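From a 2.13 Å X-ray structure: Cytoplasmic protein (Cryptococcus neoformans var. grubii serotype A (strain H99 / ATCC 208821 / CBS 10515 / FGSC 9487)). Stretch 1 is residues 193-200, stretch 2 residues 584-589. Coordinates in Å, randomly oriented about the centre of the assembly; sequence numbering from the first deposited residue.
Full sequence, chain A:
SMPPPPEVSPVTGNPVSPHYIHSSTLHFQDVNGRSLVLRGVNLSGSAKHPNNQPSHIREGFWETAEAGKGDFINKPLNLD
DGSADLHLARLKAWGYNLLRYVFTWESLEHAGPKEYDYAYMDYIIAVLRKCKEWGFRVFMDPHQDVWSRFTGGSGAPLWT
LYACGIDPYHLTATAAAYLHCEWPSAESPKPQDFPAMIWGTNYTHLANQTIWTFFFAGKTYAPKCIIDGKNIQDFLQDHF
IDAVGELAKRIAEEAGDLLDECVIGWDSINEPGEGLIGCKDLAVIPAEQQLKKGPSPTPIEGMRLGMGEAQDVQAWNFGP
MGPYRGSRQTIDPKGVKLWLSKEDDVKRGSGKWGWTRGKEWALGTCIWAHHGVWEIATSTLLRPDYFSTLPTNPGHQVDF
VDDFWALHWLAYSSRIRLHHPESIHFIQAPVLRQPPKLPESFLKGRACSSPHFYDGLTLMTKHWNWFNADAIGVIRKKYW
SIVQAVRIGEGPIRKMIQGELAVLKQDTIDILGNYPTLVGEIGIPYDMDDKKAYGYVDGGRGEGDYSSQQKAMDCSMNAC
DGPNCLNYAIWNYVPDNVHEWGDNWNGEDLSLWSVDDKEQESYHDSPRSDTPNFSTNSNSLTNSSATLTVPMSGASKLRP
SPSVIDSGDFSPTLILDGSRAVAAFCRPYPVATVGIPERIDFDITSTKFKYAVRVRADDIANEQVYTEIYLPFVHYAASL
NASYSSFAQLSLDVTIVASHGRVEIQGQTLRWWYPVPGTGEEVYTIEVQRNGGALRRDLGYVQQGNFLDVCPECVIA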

# COMPACT_ATOMS: atom_id res chain seq x y z
N ASP A 193 -1.14 -9.10 -23.00
CA ASP A 193 0.20 -9.67 -22.96
C ASP A 193 1.13 -8.97 -21.98
O ASP A 193 2.32 -9.31 -21.92
CB ASP A 193 0.84 -9.61 -24.35
CG ASP A 193 0.36 -10.73 -25.28
OD1 ASP A 193 -0.47 -11.56 -24.86
OD2 ASP A 193 0.83 -10.76 -26.44
N PHE A 194 0.65 -7.98 -21.24
CA PHE A 194 1.48 -7.22 -20.31
C PHE A 194 2.15 -8.16 -19.31
O PHE A 194 1.43 -8.87 -18.58
CB PHE A 194 0.61 -6.19 -19.60
CG PHE A 194 1.36 -5.01 -19.03
CD1 PHE A 194 2.38 -4.42 -19.73
CD2 PHE A 194 1.01 -4.50 -17.80
CE1 PHE A 194 3.06 -3.34 -19.20
CE2 PHE A 194 1.68 -3.42 -17.27
CZ PHE A 194 2.71 -2.84 -17.97
N PRO A 195 3.48 -8.24 -19.26
CA PRO A 195 4.12 -9.22 -18.37
C PRO A 195 3.76 -8.99 -16.91
O PRO A 195 3.63 -7.85 -16.44
CB PRO A 195 5.62 -9.02 -18.63
CG PRO A 195 5.70 -8.38 -19.97
CD PRO A 195 4.45 -7.54 -20.11
N ALA A 196 3.62 -10.09 -16.18
CA ALA A 196 3.25 -10.04 -14.77
C ALA A 196 4.17 -9.15 -13.97
O ALA A 196 5.40 -9.34 -13.95
CB ALA A 196 3.27 -11.46 -14.19
N MET A 197 3.58 -8.17 -13.28
CA MET A 197 4.26 -7.35 -12.29
C MET A 197 5.38 -6.51 -12.90
O MET A 197 6.24 -6.00 -12.17
CB MET A 197 4.83 -8.21 -11.16
CG MET A 197 3.78 -8.89 -10.28
SD MET A 197 2.33 -7.87 -9.88
CE MET A 197 2.78 -7.19 -8.33
N ILE A 198 5.40 -6.35 -14.22
CA ILE A 198 6.45 -5.53 -14.80
C ILE A 198 6.22 -4.06 -14.49
O ILE A 198 7.16 -3.26 -14.57
CB ILE A 198 6.56 -5.77 -16.32
CG1 ILE A 198 7.92 -5.28 -16.83
CG2 ILE A 198 5.44 -5.09 -17.05
CD1 ILE A 198 8.23 -5.70 -18.26
N TRP A 199 5.00 -3.68 -14.10
CA TRP A 199 4.73 -2.27 -13.83
C TRP A 199 5.69 -1.71 -12.80
O TRP A 199 6.02 -0.51 -12.84
CB TRP A 199 3.27 -2.10 -13.37
CG TRP A 199 3.00 -2.67 -12.01
CD1 TRP A 199 2.45 -3.89 -11.72
CD2 TRP A 199 3.26 -2.05 -10.75
NE1 TRP A 199 2.36 -4.07 -10.36
CE2 TRP A 199 2.85 -2.95 -9.74
CE3 TRP A 199 3.79 -0.81 -10.37
CZ2 TRP A 199 2.98 -2.66 -8.39
CZ3 TRP A 199 3.90 -0.52 -9.02
CH2 TRP A 199 3.50 -1.45 -8.06
N GLY A 200 6.18 -2.56 -11.89
CA GLY A 200 7.03 -2.10 -10.81
C GLY A 200 8.41 -1.68 -11.26
O GLY A 200 9.05 -0.86 -10.59
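Stretch 2, residues 584-589: NWNGED

The turn of stretch 2 packs against Phe194, Met197 and Trp199 of stretch 1, with no paired strands or helices, and the two segments lie at least 386 residues apart in sequence wherever they touch. Stretch 1 makes a type II turn from Pro195 to Ile198, closed by Ile198 N to Pro195 O at 3.2 Å, and then enters a 3-10 segment at Ile198. Stretch 2 has no regular helix or strand; its central feature is a type I' turn from Trp585 to Glu588, closed by Glu588 N to Trp585 O at 3.0 Å. The positive phi values of Asn586 (62°) and Gly587 (83°) define that turn. At Gly587 a CB would be jammed against the carbonyl O of Asn586, so the backbone itself calls for glycine.

The closest CA pair across the contact is Trp199 CA to Asn586 CA, 6.5 Å, and these two residues also have the largest covered areas of the 306 Å² buried in total. Trp199 points its CA-to-CB bond toward stretch 2. With chi1 at 69° (p) and chi2 at -98°, its indole offers a face to Trp585 and its NE1 edge to Glu588. Trp585, chi1 -171° (t) and chi2 83°, starts sideways, but its extended side chain carries the six-membered ring inward. CZ3 of Trp585 comes within 3.6 Å of Trp199 CE2; the centroids of this ring and the Trp199 five-membered ring are 4.7 Å apart, with planes at 62°, an edge-to-face pair.

Glu588 also leaves its backbone sideways. Chi1 of -70° (m) sets the direction and chi2 of -162° (t) extends the chain, so that OE2 lies near the Trp199 ring plane and accepts a hydrogen bond from Trp199 NE1 at 2.8 Å; the N-H...O angle of 130° makes it weak. Met197 reaches the same carboxylate by a different route: its CA-to-CB bond points away, yet chi1 -67° and chi2 -40° (both m), with chi3 off-well at -95°, bring its CE to 3.1 Å from Glu588 OE2.

Asn586, chi1 -70° (m), points toward stretch 1 and brings its amide against two aromatic residues: OD1 is 3.8 Å from Phe194 CE2, while ND2 is 3.3 Å from Trp199 CB. Phe194 meets it with chi1 at -158° (t).

Two waters join the backbones. Water 1 donates to Pro195 O (3.1 Å) and Asn586 O (2.8 Å) and weakly accepts from Trp199 N (3.3 Å); water 2 donates to Asn586 O (2.9 Å) and accepts from Met197 N (3.1 Å). Asn586 O thus links both turns through solvent.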

# COMPACT_ATOMS: atom_id res chain seq x y z
N ASN A 584 -8.32 -4.48 -12.76
CA ASN A 584 -8.33 -3.45 -13.80
C ASN A 584 -7.13 -2.52 -13.68
O ASN A 584 -7.22 -1.33 -13.97
CB ASN A 584 -9.63 -2.63 -13.77
CG ASN A 584 -10.85 -3.48 -14.00
OD1 ASN A 584 -11.00 -4.06 -15.07
ND2 ASN A 584 -11.71 -3.57 -13.00
N TRP A 585 -5.99 -3.08 -13.27
CA TRP A 585 -4.78 -2.28 -13.07
C TRP A 585 -3.56 -3.19 -13.24
O TRP A 585 -3.21 -3.95 -12.33
CB TRP A 585 -4.81 -1.64 -11.69
CG TRP A 585 -3.73 -0.63 -11.47
CD1 TRP A 585 -3.74 0.68 -11.85
CD2 TRP A 585 -2.48 -0.85 -10.81
NE1 TRP A 585 -2.57 1.29 -11.47
CE2 TRP A 585 -1.78 0.38 -10.83
CE3 TRP A 585 -1.87 -1.97 -10.22
CZ2 TRP A 585 -0.50 0.52 -10.28
CZ3 TRP A 585 -0.61 -1.82 -9.66
CH2 TRP A 585 0.06 -0.58 -9.69
N ASN A 586 -2.94 -3.11 -14.41
CA ASN A 586 -1.61 -3.65 -14.67
C ASN A 586 -1.54 -5.16 -14.50
O ASN A 586 -0.46 -5.72 -14.27
CB ASN A 586 -0.57 -2.96 -13.77
CG ASN A 586 -0.32 -1.52 -14.17
OD1 ASN A 586 -0.64 -1.11 -15.29
ND2 ASN A 586 0.26 -0.74 -13.26
N GLY A 587 -2.66 -5.84 -14.65
CA GLY A 587 -2.67 -7.28 -14.55
C GLY A 587 -2.76 -7.81 -13.14
O GLY A 587 -2.74 -9.03 -12.96
N GLU A 588 -2.85 -6.95 -12.14
CA GLU A 588 -2.98 -7.40 -10.76
C GLU A 588 -4.40 -7.85 -10.47
O GLU A 588 -5.38 -7.32 -11.01
CB GLU A 588 -2.59 -6.29 -9.79
CG GLU A 588 -1.11 -5.98 -9.81
CD GLU A 588 -0.66 -5.23 -8.58
OE1 GLU A 588 -1.51 -4.81 -7.77
OE2 GLU A 588 0.56 -5.03 -8.44
N ASP A 589 -4.52 -8.84 -9.59
CA ASP A 589 -5.83 -9.39 -9.23
C ASP A 589 -5.73 -9.83 -7.77
O ASP A 589 -5.53 -11.01 -7.45
CB ASP A 589 -6.24 -10.53 -10.15
CG ASP A 589 -7.66 -11.02 -9.88
OD1 ASP A 589 -8.23 -10.68 -8.82
OD2 ASP A 589 -8.19 -11.76 -10.73
O HOH W 1 2.35 -5.65 -14.60
O HOH W 2 0.51 -8.33 -13.43